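Local coordinates for uncharacterized protein YycE (Bacillus subtilis, PDB 1TWU) that is of unknown function but, as a member of the vicinal oxygen chelate superfamily, is putatively related to glyoxalases and fosfomycin resistance proteins, at residues I15-G20 / D124-V129; I26-E31 / M101-V106; V89-I94 / F130-G135; E31-K36 / S96-M101; N45-V50 / T64-G69. All blocks are in the same frame, centred on the assembly; numbering follows the deposited sequence.

Contact 1. Residues I15-G20 / D124-V129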
# COMPACT_ATOMS: atom_id res chain seq x y z
N ILE A 15 3.55 2.47 3.56
CA ILE A 15 3.30 2.46 2.12
C ILE A 15 3.75 3.86 1.73
O ILE A 15 3.14 4.84 2.15
CB ILE A 15 1.81 2.33 1.79
CG1 ILE A 15 1.28 0.97 2.25
CG2 ILE A 15 1.61 2.47 0.29
CD1 ILE A 15 1.89 -0.21 1.51
N ALA A 16 4.84 3.95 0.97
CA ALA A 16 5.37 5.25 0.54
C ALA A 16 5.17 5.46 -0.95
O ALA A 16 5.51 4.60 -1.75
CB ALA A 16 6.84 5.35 0.89
N ARG A 17 4.60 6.61 -1.30
CA ARG A 17 4.34 6.96 -2.69
C ARG A 17 4.84 8.37 -2.99
O ARG A 17 4.77 9.26 -2.15
CB ARG A 17 2.83 6.90 -2.98
CG ARG A 17 2.21 5.52 -2.80
CD ARG A 17 0.68 5.60 -2.80
NE ARG A 17 0.15 6.20 -4.02
CZ ARG A 17 0.04 5.56 -5.18
NH1 ARG A 17 0.42 4.29 -5.29
NH2 ARG A 17 -0.44 6.20 -6.24
N PRO A 18 5.36 8.58 -4.21
CA PRO A 18 5.88 9.89 -4.63
C PRO A 18 4.76 10.79 -5.17
O PRO A 18 3.72 10.31 -5.61
CB PRO A 18 6.87 9.52 -5.72
CG PRO A 18 6.15 8.37 -6.39
CD PRO A 18 5.67 7.55 -5.22
N THR A 19 4.98 12.10 -5.13
CA THR A 19 3.98 13.04 -5.65
C THR A 19 4.62 14.33 -6.12
O THR A 19 5.72 14.68 -5.71
CB THR A 19 2.90 13.40 -4.57
OG1 THR A 19 1.87 14.19 -5.17
CG2 THR A 19 3.51 14.18 -3.40
N GLY A 20 3.93 15.03 -7.01
CA GLY A 20 4.43 16.30 -7.50
C GLY A 20 3.55 17.40 -6.94
O GLY A 20 3.74 18.58 -7.23
N ASP A 124 -3.62 12.07 -7.34
CA ASP A 124 -2.72 11.49 -8.33
C ASP A 124 -3.22 10.24 -9.02
O ASP A 124 -2.43 9.49 -9.60
CB ASP A 124 -1.34 11.23 -7.71
CG ASP A 124 -0.61 12.51 -7.36
OD1 ASP A 124 -0.63 13.46 -8.18
OD2 ASP A 124 -0.00 12.57 -6.26
N GLY A 125 -4.53 10.01 -8.96
CA GLY A 125 -5.11 8.87 -9.64
C GLY A 125 -5.09 7.52 -8.96
O GLY A 125 -5.40 6.51 -9.59
N TRP A 126 -4.71 7.49 -7.68
CA TRP A 126 -4.71 6.22 -6.96
C TRP A 126 -6.19 5.96 -6.70
O TRP A 126 -6.93 6.88 -6.35
CB TRP A 126 -3.94 6.35 -5.65
CG TRP A 126 -3.55 5.01 -5.05
CD1 TRP A 126 -3.52 3.80 -5.69
CD2 TRP A 126 -3.10 4.77 -3.71
NE1 TRP A 126 -3.08 2.82 -4.83
CE2 TRP A 126 -2.82 3.39 -3.61
CE3 TRP A 126 -2.90 5.58 -2.58
CZ2 TRP A 126 -2.34 2.80 -2.43
CZ3 TRP A 126 -2.43 5.00 -1.41
CH2 TRP A 126 -2.16 3.63 -1.35
N ARG A 127 -6.63 4.71 -6.89
CA ARG A 127 -8.03 4.35 -6.69
C ARG A 127 -8.34 4.03 -5.22
O ARG A 127 -7.91 3.00 -4.69
CB ARG A 127 -8.39 3.13 -7.57
CG ARG A 127 -8.31 3.36 -9.09
CD ARG A 127 -9.38 4.32 -9.57
NE ARG A 127 -9.26 4.65 -10.99
CZ ARG A 127 -9.87 4.01 -11.98
NH1 ARG A 127 -10.67 2.98 -11.73
NH2 ARG A 127 -9.72 4.43 -13.23
N ILE A 128 -9.09 4.91 -4.58
CA ILE A 128 -9.46 4.71 -3.18
C ILE A 128 -10.87 4.09 -3.17
O ILE A 128 -11.86 4.73 -3.55
CB ILE A 128 -9.45 6.06 -2.40
CG1 ILE A 128 -8.17 6.84 -2.72
CG2 ILE A 128 -9.51 5.79 -0.90
CD1 ILE A 128 -6.89 6.07 -2.48
N VAL A 129 -10.95 2.84 -2.74
CA VAL A 129 -12.22 2.14 -2.71
C VAL A 129 -12.80 2.00 -1.31
O VAL A 129 -12.10 1.73 -0.34
CB VAL A 129 -12.08 0.73 -3.35
CG1 VAL A 129 -13.45 0.07 -3.51
CG2 VAL A 129 -11.37 0.85 -4.68
O HOH W 1 0.77 10.22 -4.91
O HOH W 2 1.77 14.45 -8.76
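Arg17 lays its guanidinium flat on the indole of Trp126, with the two planes only 7° apart. CZ stands 3.7 Å from the centroid of the five-membered ring and close to its normal, a cation-pi stack, while CD sits over the six-membered ring at 3.6 Å from that centroid and adds a CH-pi contact. The chain of Arg17 bends at chi3 (57°), turning NE out of line with CB and CG. Ile15 touches the same indole more loosely, CG2 to CH2.

Beside the stack, Thr19 and Asp124 make the polar part of the contact. Thr19 OG1 donates to Asp124 OD2 at 2.7 Å, on the syn lone pair of the carboxylate, with OG1 held anti to its own backbone N (chi1 -174°). One water donates to both Pro18 O and Asp124 OD2; a second accepts from Gly20 N and donates to Asp124 OD1.

In the next shell, Gln21 offers its side-chain amide to Asp124 OD1, and Asp122 OD1 receives the backbone N-H groups of Asp124 and Trp126, fixing the turn that presents both side chains. Tyr29 and Leu81 pack against Trp126. The contact thus joins strand 12-18 of one sheet to the entry of strand 127-131 in the other, the paired modules of the VOC fold. With donors gathered round both its oxygens, Asp124 is probably stabilised as a carboxylate, while the indole face would favour a positively charged Arg17.

Contact 2. Residues I26-E31 / M101-V106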
# COMPACT_ATOMS: atom_id res chain seq x y z
N ILE A 26 -2.26 16.36 0.71
CA ILE A 26 -2.61 16.66 2.09
C ILE A 26 -4.09 17.02 2.24
O ILE A 26 -4.75 16.59 3.19
CB ILE A 26 -1.73 17.80 2.64
CG1 ILE A 26 -0.28 17.32 2.75
CG2 ILE A 26 -2.23 18.26 4.00
CD1 ILE A 26 0.70 18.40 3.11
N ARG A 27 -4.61 17.80 1.29
CA ARG A 27 -6.02 18.18 1.33
C ARG A 27 -6.92 16.95 1.24
O ARG A 27 -7.91 16.85 1.96
CB ARG A 27 -6.35 19.14 0.19
CG ARG A 27 -7.84 19.47 0.11
CD ARG A 27 -8.11 20.57 -0.90
NE ARG A 27 -9.49 21.03 -0.90
CZ ARG A 27 -10.48 20.49 -1.61
NH1 ARG A 27 -10.24 19.45 -2.40
NH2 ARG A 27 -11.69 21.01 -1.56
N PHE A 28 -6.58 16.03 0.35
CA PHE A 28 -7.37 14.82 0.17
C PHE A 28 -7.33 13.91 1.40
O PHE A 28 -8.37 13.50 1.93
CB PHE A 28 -6.87 14.02 -1.04
CG PHE A 28 -7.61 12.72 -1.27
CD1 PHE A 28 -8.83 12.70 -1.95
CD2 PHE A 28 -7.10 11.52 -0.80
CE1 PHE A 28 -9.52 11.50 -2.16
CE2 PHE A 28 -7.78 10.32 -1.00
CZ PHE A 28 -9.00 10.31 -1.68
N TYR A 29 -6.11 13.59 1.84
CA TYR A 29 -5.92 12.68 2.98
C TYR A 29 -6.18 13.24 4.36
O TYR A 29 -6.75 12.56 5.21
CB TYR A 29 -4.52 12.07 2.92
CG TYR A 29 -4.40 11.08 1.80
CD1 TYR A 29 -4.91 9.79 1.93
CD2 TYR A 29 -3.87 11.46 0.56
CE1 TYR A 29 -4.90 8.89 0.85
CE2 TYR A 29 -3.86 10.57 -0.53
CZ TYR A 29 -4.38 9.30 -0.38
OH TYR A 29 -4.39 8.44 -1.45
N GLU A 30 -5.78 14.48 4.59
CA GLU A 30 -5.99 15.06 5.90
C GLU A 30 -7.34 15.74 6.00
O GLU A 30 -8.09 15.50 6.94
CB GLU A 30 -4.86 16.03 6.23
CG GLU A 30 -4.43 15.96 7.67
CD GLU A 30 -3.32 16.93 8.00
OE1 GLU A 30 -2.39 17.08 7.18
OE2 GLU A 30 -3.38 17.52 9.10
N GLU A 31 -7.65 16.60 5.03
CA GLU A 31 -8.93 17.29 5.04
C GLU A 31 -10.06 16.39 4.56
O GLU A 31 -11.18 16.46 5.06
CB GLU A 31 -8.90 18.53 4.16
CG GLU A 31 -7.90 19.58 4.57
CD GLU A 31 -8.16 20.90 3.85
OE1 GLU A 31 -7.19 21.67 3.64
OE2 GLU A 31 -9.34 21.17 3.51
N MET A 101 -15.96 17.87 -2.12
CA MET A 101 -14.69 18.59 -2.01
C MET A 101 -14.09 18.70 -3.42
O MET A 101 -13.13 19.44 -3.63
CB MET A 101 -13.72 17.86 -1.07
CG MET A 101 -14.02 18.08 0.41
SD MET A 101 -12.92 17.17 1.48
CE MET A 101 -11.55 18.22 1.45
N GLY A 102 -14.66 17.97 -4.37
CA GLY A 102 -14.18 18.04 -5.74
C GLY A 102 -13.57 16.78 -6.34
O GLY A 102 -13.21 16.78 -7.52
N TYR A 103 -13.45 15.71 -5.56
CA TYR A 103 -12.86 14.48 -6.05
C TYR A 103 -13.85 13.62 -6.83
O TYR A 103 -15.00 13.48 -6.45
CB TYR A 103 -12.25 13.71 -4.87
CG TYR A 103 -11.22 14.56 -4.15
CD1 TYR A 103 -10.01 14.90 -4.77
CD2 TYR A 103 -11.49 15.10 -2.89
CE1 TYR A 103 -9.11 15.76 -4.16
CE2 TYR A 103 -10.59 15.96 -2.26
CZ TYR A 103 -9.40 16.30 -2.91
OH TYR A 103 -8.51 17.18 -2.34
N GLN A 104 -13.36 13.05 -7.93
CA GLN A 104 -14.15 12.23 -8.85
C GLN A 104 -14.42 10.81 -8.42
O GLN A 104 -13.51 10.11 -7.96
CB GLN A 104 -13.46 12.14 -10.21
CG GLN A 104 -13.12 13.46 -10.81
CD GLN A 104 -14.35 14.24 -11.20
OE1 GLN A 104 -14.43 15.45 -10.96
NE2 GLN A 104 -15.32 13.56 -11.81
N GLU A 105 -15.66 10.37 -8.59
CA GLU A 105 -16.00 8.98 -8.30
C GLU A 105 -15.82 8.35 -9.68
O GLU A 105 -16.27 8.91 -10.69
CB GLU A 105 -17.45 8.81 -7.86
CG GLU A 105 -17.74 7.37 -7.43
CD GLU A 105 -19.21 7.06 -7.22
OE1 GLU A 105 -19.92 7.89 -6.62
OE2 GLU A 105 -19.65 5.97 -7.64
N VAL A 106 -15.15 7.21 -9.74
CA VAL A 106 -14.94 6.56 -11.02
C VAL A 106 -15.51 5.15 -11.05
O VAL A 106 -15.83 4.57 -10.01
CB VAL A 106 -13.43 6.52 -11.39
CG1 VAL A 106 -12.90 7.94 -11.55
CG2 VAL A 106 -12.65 5.78 -10.33
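Phe28 and Tyr103 meet as a T-shaped pair: the Phe28 ring turns its edge to the tyrosine face, the planes 87° apart and the centroids 4.8 Å from each other. The leading atom is Phe28 CD1, which lies 3.5 Å above the Tyr103 plane, over the middle of the ring. A chi2 of 82° turns this CD1 edge to the tyrosine.

Arg27, one residue earlier, crosses the phenol obliquely, its guanidinium and the ring 45° apart. NH1 donates to Tyr103 OH at 2.9 Å, the hydroxyl being tilted somewhat out of the guanidinium plane. The same NH1 also reaches Met101 O at 3.1 Å, and NH2 binds that oxygen at 3.0 Å, so one carbonyl is gripped end-on by two nitrogens. NH2 lies in the carbonyl plane on a lone pair, whereas NH1 comes from above it.

This carbonyl belongs to the C-terminal end of helix 88-100, where Gly102, with positive phi, closes a Schellman motif before the chain runs on to edge strand 105-106. Helix 22-32 of the first half of the VOC fold is thereby pinned to the helix terminus of the second.

Met101 and Arg27 approach tip to tip, CE standing over the centre of the guanidinium, and CE also meets Glu31 CB at 3.8 Å. Phe28 also packs on Ile128 of strand 127-131 and on Pro123 of the preceding loop, and Tyr103 on Ile120.

Contact 3. Residues V89-I94 / F130-G135; sequences VELAAI and FMNSKG
Leu91 presses a methyl group onto the backbone of the chain where strand 127-131 gives way to a turn: its CD1 comes within 3.5 Å of Asn132 N and 3.8 Å of Met131 C. The backbone bends here because Asn132 is the centre of an inverse gamma turn, its ends tied by a weak bond from Ser133 N to Met131 O. CD1 also lies against Asn132 CB at 3.7 Å.

The rest of the leucine lies against Phe130. The side chain leaves the helix toward the strand, and a chi1 of -166° sets CG anti to the backbone N, where it touches Phe130 CB at 3.9 Å; CD2 is a little farther from the same carbon. One turn on, Ile94 approaches Phe130 at about a right angle, and its CG2 lies 4.0 Å from CD1 of the ring. The contact is van der Waals packing, with no polar bond between the two segments; the amide of Asn132 turns elsewhere, donating from ND2 to Val85 O.

The arrangement is the helix-on-sheet packing of an alpha-beta module of the VOC fold, here in the C-terminal half. Helix 88-100 lies against strand 127-131, with Leu98 of the same helix and Leu33 from the first half also reaching Phe130. Strands 80-84 and 117-121 flank strand 127-131 in its sheet, and Phe8 of the second subunit packs against Phe130.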
# COMPACT_ATOMS: atom_id res chain seq x y z
N VAL A 89 -23.88 3.87 6.25
CA VAL A 89 -24.12 5.29 6.50
C VAL A 89 -22.80 6.05 6.54
O VAL A 89 -22.70 7.15 5.99
CB VAL A 89 -24.88 5.52 7.83
CG1 VAL A 89 -24.92 7.01 8.18
CG2 VAL A 89 -26.30 4.98 7.70
N GLU A 90 -21.79 5.48 7.19
CA GLU A 90 -20.48 6.13 7.26
C GLU A 90 -19.85 6.12 5.88
O GLU A 90 -19.23 7.10 5.46
CB GLU A 90 -19.56 5.39 8.22
CG GLU A 90 -20.07 5.31 9.63
CD GLU A 90 -19.08 4.62 10.52
OE1 GLU A 90 -18.46 3.64 10.06
OE2 GLU A 90 -18.94 5.03 11.69
N LEU A 91 -20.01 5.01 5.16
CA LEU A 91 -19.46 4.90 3.82
C LEU A 91 -20.04 6.04 2.97
O LEU A 91 -19.30 6.82 2.38
CB LEU A 91 -19.82 3.53 3.22
CG LEU A 91 -19.08 3.06 1.96
CD1 LEU A 91 -19.23 1.56 1.83
CD2 LEU A 91 -19.60 3.77 0.73
N ALA A 92 -21.37 6.15 2.95
CA ALA A 92 -22.03 7.20 2.17
C ALA A 92 -21.55 8.59 2.56
O ALA A 92 -21.35 9.45 1.70
CB ALA A 92 -23.54 7.11 2.36
N ALA A 93 -21.36 8.81 3.86
CA ALA A 93 -20.91 10.10 4.37
C ALA A 93 -19.52 10.50 3.90
O ALA A 93 -19.31 11.63 3.46
CB ALA A 93 -20.96 10.10 5.88
N ILE A 94 -18.56 9.59 4.01
CA ILE A 94 -17.20 9.91 3.61
C ILE A 94 -17.08 10.12 2.10
O ILE A 94 -16.49 11.11 1.65
CB ILE A 94 -16.18 8.83 4.09
CG1 ILE A 94 -14.76 9.29 3.76
CG2 ILE A 94 -16.46 7.49 3.44
CD1 ILE A 94 -14.42 10.68 4.30
N PHE A 130 -14.11 2.19 -1.23
CA PHE A 130 -14.84 2.05 0.02
C PHE A 130 -15.85 0.93 -0.24
O PHE A 130 -16.84 1.12 -0.96
CB PHE A 130 -15.53 3.37 0.36
CG PHE A 130 -14.56 4.51 0.55
CD1 PHE A 130 -14.01 4.77 1.81
CD2 PHE A 130 -14.15 5.27 -0.53
CE1 PHE A 130 -13.06 5.78 1.98
CE2 PHE A 130 -13.20 6.28 -0.38
CZ PHE A 130 -12.65 6.54 0.88
N MET A 131 -15.57 -0.25 0.31
CA MET A 131 -16.42 -1.42 0.11
C MET A 131 -17.31 -1.68 1.33
O MET A 131 -16.83 -1.73 2.47
CB MET A 131 -15.55 -2.64 -0.20
CG MET A 131 -16.32 -3.94 -0.51
SD MET A 131 -17.51 -3.84 -1.87
CE MET A 131 -16.48 -3.38 -3.21
N ASN A 132 -18.60 -1.83 1.08
CA ASN A 132 -19.56 -2.07 2.14
C ASN A 132 -19.53 -3.52 2.59
O ASN A 132 -20.44 -4.29 2.29
CB ASN A 132 -20.98 -1.73 1.68
CG ASN A 132 -21.96 -1.65 2.83
OD1 ASN A 132 -23.17 -1.77 2.63
ND2 ASN A 132 -21.45 -1.43 4.04
N SER A 133 -18.48 -3.91 3.30
CA SER A 133 -18.38 -5.27 3.79
C SER A 133 -17.37 -5.32 4.93
O SER A 133 -16.89 -4.29 5.38
CB SER A 133 -17.97 -6.24 2.67
OG SER A 133 -16.62 -6.08 2.28
N LYS A 134 -17.06 -6.52 5.40
CA LYS A 134 -16.12 -6.67 6.48
C LYS A 134 -14.78 -7.22 5.99
O LYS A 134 -13.85 -7.41 6.77
CB LYS A 134 -16.70 -7.59 7.56
CG LYS A 134 -17.97 -7.05 8.22
CD LYS A 134 -18.39 -7.89 9.43
CE LYS A 134 -18.90 -9.27 9.04
NZ LYS A 134 -20.22 -9.23 8.33
N GLY A 135 -14.70 -7.47 4.68
CA GLY A 135 -13.47 -7.98 4.10
C GLY A 135 -13.46 -9.49 3.94
O GLY A 135 -14.51 -10.10 3.72

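Contact 4. Residues E31-K36 / S96-M101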
# COMPACT_ATOMS: atom_id res chain seq x y z
N GLU A 31 -7.65 16.60 5.03
CA GLU A 31 -8.93 17.29 5.04
C GLU A 31 -10.06 16.39 4.56
O GLU A 31 -11.18 16.46 5.06
CB GLU A 31 -8.90 18.53 4.16
CG GLU A 31 -7.90 19.58 4.57
CD GLU A 31 -8.16 20.90 3.85
OE1 GLU A 31 -7.19 21.67 3.64
OE2 GLU A 31 -9.34 21.17 3.51
N GLY A 32 -9.77 15.55 3.58
CA GLY A 32 -10.79 14.68 3.04
C GLY A 32 -11.07 13.46 3.88
O GLY A 32 -12.17 13.32 4.43
N LEU A 33 -10.10 12.57 3.98
CA LEU A 33 -10.25 11.35 4.76
C LEU A 33 -10.15 11.58 6.25
O LEU A 33 -10.64 10.78 7.04
CB LEU A 33 -9.20 10.32 4.37
CG LEU A 33 -9.43 9.63 3.03
CD1 LEU A 33 -8.35 8.58 2.80
CD2 LEU A 33 -10.82 8.99 3.04
N CYS A 34 -9.52 12.69 6.63
CA CYS A 34 -9.33 13.00 8.04
C CYS A 34 -8.41 11.97 8.69
O CYS A 34 -8.68 11.47 9.78
CB CYS A 34 -10.67 13.05 8.78
SG CYS A 34 -11.63 14.54 8.41
N LEU A 35 -7.34 11.63 7.98
CA LEU A 35 -6.34 10.72 8.50
C LEU A 35 -5.47 11.63 9.35
O LEU A 35 -5.26 12.80 9.01
CB LEU A 35 -5.51 10.10 7.38
CG LEU A 35 -6.24 9.23 6.35
CD1 LEU A 35 -5.21 8.47 5.53
CD2 LEU A 35 -7.16 8.25 7.06
N LYS A 36 -4.98 11.12 10.47
CA LYS A 36 -4.14 11.92 11.35
C LYS A 36 -2.72 12.04 10.82
O LYS A 36 -2.11 11.05 10.41
CB LYS A 36 -4.14 11.31 12.76
CG LYS A 36 -3.01 11.80 13.68
CD LYS A 36 -3.13 11.20 15.08
CE LYS A 36 -1.77 11.00 15.77
NZ LYS A 36 -0.94 12.24 15.90
N SER A 96 -19.32 11.01 0.09
CA SER A 96 -20.08 12.20 -0.26
C SER A 96 -19.28 13.46 0.03
O SER A 96 -19.32 14.43 -0.73
CB SER A 96 -21.38 12.24 0.53
OG SER A 96 -22.10 13.42 0.23
N LYS A 97 -18.55 13.44 1.13
CA LYS A 97 -17.72 14.57 1.52
C LYS A 97 -16.60 14.79 0.50
O LYS A 97 -16.28 15.92 0.13
CB LYS A 97 -17.11 14.31 2.91
CG LYS A 97 -16.14 15.39 3.38
CD LYS A 97 -15.51 15.02 4.71
CE LYS A 97 -14.48 16.06 5.13
NZ LYS A 97 -13.84 15.73 6.44
N LEU A 98 -16.00 13.69 0.04
CA LEU A 98 -14.91 13.75 -0.93
C LEU A 98 -15.37 14.28 -2.29
O LEU A 98 -14.67 15.06 -2.93
CB LEU A 98 -14.27 12.37 -1.10
CG LEU A 98 -13.55 11.81 0.14
CD1 LEU A 98 -13.05 10.41 -0.15
CD2 LEU A 98 -12.39 12.72 0.55
N LYS A 99 -16.56 13.86 -2.73
CA LYS A 99 -17.09 14.32 -4.01
C LYS A 99 -17.46 15.81 -3.92
O LYS A 99 -17.28 16.56 -4.88
CB LYS A 99 -18.32 13.49 -4.41
CG LYS A 99 -18.03 12.01 -4.56
CD LYS A 99 -19.24 11.24 -5.04
CE LYS A 99 -19.58 11.58 -6.47
NZ LYS A 99 -20.67 10.71 -7.01
N HIS A 100 -17.96 16.23 -2.77
CA HIS A 100 -18.33 17.63 -2.57
C HIS A 100 -17.09 18.50 -2.44
O HIS A 100 -17.15 19.72 -2.65
CB HIS A 100 -19.24 17.77 -1.35
CG HIS A 100 -20.60 17.18 -1.55
ND1 HIS A 100 -21.63 17.36 -0.66
CD2 HIS A 100 -21.09 16.41 -2.55
CE1 HIS A 100 -22.71 16.73 -1.10
NE2 HIS A 100 -22.41 16.14 -2.25
N MET A 101 -15.96 17.87 -2.12
CA MET A 101 -14.69 18.59 -2.01
C MET A 101 -14.09 18.70 -3.42
O MET A 101 -13.13 19.44 -3.63
CB MET A 101 -13.72 17.86 -1.07
CG MET A 101 -14.02 18.08 0.41
SD MET A 101 -12.92 17.17 1.48
CE MET A 101 -11.55 18.22 1.45
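Gly32 receives a methyl of Leu98, CD2, where the ends of helices 22-32 and 88-100 meet, a junction between the two alpha-beta halves of the VOC fold. Apolar packing comes first. Leu98 CD2 lies 3.5 Å from Gly32 CA, and the sulfur of Met101, SD, touches the same carbon at 3.6 Å. With no side chain on Gly32, Leu98 CD2 can rest on its CA and the helices come close, with 5.8 Å between Gly32 CA and Leu98 CA. Leu33 and Leu98 meet methyl to methyl, CD2 to CD1 at 4.1 Å; both also pack on Phe130 of strand 127-131.

The polar part rests on Lys97. Its chain is extended throughout, with CG anti to the backbone N (chi1 176°), and carries the ammonium across to the other helix end. There NZ donates to Glu31 O at 3.1 Å, nearly along the C=O axis; a positive charge among the carbonyls of a helix C-terminus is probably favourable. Cys34, the first residue to leave helical geometry and at positive phi, brings its side chain to the same amine: SG lies 3.2 Å from Lys97 NZ.

Contact 5. Residues N45-V50 / T64-G69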
# COMPACT_ATOMS: atom_id res chain seq x y z
N ASN A 45 17.40 15.93 2.25
CA ASN A 45 18.00 15.36 1.04
C ASN A 45 17.21 15.82 -0.19
O ASN A 45 17.09 15.09 -1.17
CB ASN A 45 18.03 13.83 1.11
CG ASN A 45 18.94 13.31 2.22
OD1 ASN A 45 19.98 13.90 2.51
ND2 ASN A 45 18.55 12.19 2.83
N GLY A 46 16.68 17.04 -0.11
CA GLY A 46 15.92 17.59 -1.22
C GLY A 46 14.47 17.15 -1.27
O GLY A 46 13.74 17.49 -2.21
N TYR A 47 14.05 16.41 -0.26
CA TYR A 47 12.68 15.92 -0.19
C TYR A 47 11.85 16.54 0.93
O TYR A 47 12.37 16.98 1.96
CB TYR A 47 12.67 14.40 0.03
CG TYR A 47 13.05 13.56 -1.16
CD1 TYR A 47 12.11 13.21 -2.13
CD2 TYR A 47 14.33 13.01 -1.26
CE1 TYR A 47 12.43 12.33 -3.17
CE2 TYR A 47 14.67 12.14 -2.29
CZ TYR A 47 13.71 11.80 -3.24
OH TYR A 47 14.04 10.89 -4.22
N ASP A 48 10.55 16.56 0.69
CA ASP A 48 9.57 17.04 1.65
C ASP A 48 8.59 15.88 1.73
O ASP A 48 8.40 15.17 0.74
CB ASP A 48 8.87 18.29 1.11
CG ASP A 48 9.64 19.56 1.40
OD1 ASP A 48 10.89 19.56 1.32
OD2 ASP A 48 8.99 20.58 1.70
N GLY A 49 7.99 15.67 2.89
CA GLY A 49 7.06 14.56 3.01
C GLY A 49 6.14 14.66 4.20
O GLY A 49 6.35 15.46 5.11
N VAL A 50 5.11 13.82 4.20
CA VAL A 50 4.13 13.81 5.27
C VAL A 50 3.66 12.37 5.48
O VAL A 50 3.57 11.60 4.54
CB VAL A 50 2.94 14.73 4.92
CG1 VAL A 50 2.19 14.19 3.71
CG2 VAL A 50 2.02 14.87 6.11
N THR A 64 5.92 11.69 -0.53
CA THR A 64 7.11 12.50 -0.69
C THR A 64 7.15 13.24 -2.03
O THR A 64 6.64 12.76 -3.04
CB THR A 64 8.38 11.63 -0.55
OG1 THR A 64 8.34 10.55 -1.50
CG2 THR A 64 8.47 11.06 0.85
N GLN A 65 7.78 14.41 -2.02
CA GLN A 65 7.93 15.24 -3.20
C GLN A 65 9.37 15.74 -3.26
O GLN A 65 9.89 16.24 -2.27
CB GLN A 65 6.96 16.42 -3.13
CG GLN A 65 7.05 17.38 -4.30
CD GLN A 65 5.95 18.43 -4.26
OE1 GLN A 65 6.05 19.47 -4.90
NE2 GLN A 65 4.90 18.15 -3.51
N TYR A 66 10.01 15.59 -4.41
CA TYR A 66 11.39 16.04 -4.57
C TYR A 66 11.48 17.50 -5.02
O TYR A 66 10.72 17.93 -5.88
CB TYR A 66 12.12 15.14 -5.56
CG TYR A 66 13.60 15.42 -5.62
CD1 TYR A 66 14.40 15.31 -4.48
CD2 TYR A 66 14.20 15.83 -6.81
CE1 TYR A 66 15.76 15.60 -4.53
CE2 TYR A 66 15.56 16.12 -6.87
CZ TYR A 66 16.34 16.01 -5.73
OH TYR A 66 17.68 16.33 -5.79
N GLU A 67 12.40 18.24 -4.42
CA GLU A 67 12.59 19.65 -4.73
C GLU A 67 12.81 19.89 -6.22
O GLU A 67 12.30 20.85 -6.79
CB GLU A 67 13.78 20.22 -3.96
CG GLU A 67 15.08 19.46 -4.19
CD GLU A 67 16.33 20.28 -3.83
OE1 GLU A 67 16.25 21.14 -2.93
OE2 GLU A 67 17.39 20.05 -4.46
N GLY A 68 13.59 19.01 -6.84
CA GLY A 68 13.85 19.14 -8.26
C GLY A 68 12.80 18.46 -9.11
O GLY A 68 13.12 17.74 -10.06
N GLY A 69 11.53 18.67 -8.78
CA GLY A 69 10.46 18.06 -9.54
C GLY A 69 10.31 16.58 -9.25
O GLY A 69 11.29 15.83 -9.21
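The beta hairpin of strands 47-53 and 59-66 is joined here at its open end, where Tyr47 faces Tyr66, Asp48 faces Gln65 and Gly49 faces Thr64 in antiparallel register. Asp48 and Gln65 form the hydrogen-bonded pair: Asp48 N donates to Gln65 O at 3.0 Å, and Gln65 N returns a bond to Asp48 O at 2.9 Å. Beyond the last strand pair, Glu67 N donates to Gly46 O at 2.7 Å in a nearly straight bond (161° at the hydrogen).

On the face shared by Tyr47, Tyr66 and Thr64, the two tyrosines make an edge-to-face contact with inclined planes, 57° apart. Tyr66 CD1 stands 3.6 Å above the Tyr47 plane, over the ring centre, and Tyr47 CE1 meets Tyr66 CB at 3.7 Å. The Tyr66 ring runs beside Gly46, whose O is 3.2 Å from Tyr66 CD1; Gly46, lacking a side chain, lets the ring lie close to its backbone. The Asn45 carbonyl lies at the ring's edge, near its plane.

Strand 37-44 flanks strand 47-53, with Phe41 packing on Tyr47 and Thr64 while Gln43 N binds Asp48 OD1. Strand 12-18 flanks strand 59-66 on its other side, and Leu22 of helix 22-32 lies against Asp48, Gln65 and Val50. Asn110 of the second subunit packs on Tyr47.

The five contacts trace how two alpha-beta modules of one chain are joined. Contact 5 pairs two strands of the first sheet and hands on directly to contact 1, where Thr19 N lies 2.7 Å from Thr64 O. Contact 1 crosses to the second sheet, and Trp126 CE3 approaches Tyr29 OH of contact 2 at 3.4 Å. Contacts 2 and 4, their centres about 5 Å apart, share Glu31 and Met101 and join helix 22-32 to the end of helix 88-100 and the turn after it. Contact 4 leads into contact 3 through Phe130 CZ and Leu33 CD2, 3.7 Å apart. Contacts 3 and 5 lie on opposite sides of the chain's centre, about 33 Å between centres. Contacts 1, 3, 4 and 5 also touch the second subunit.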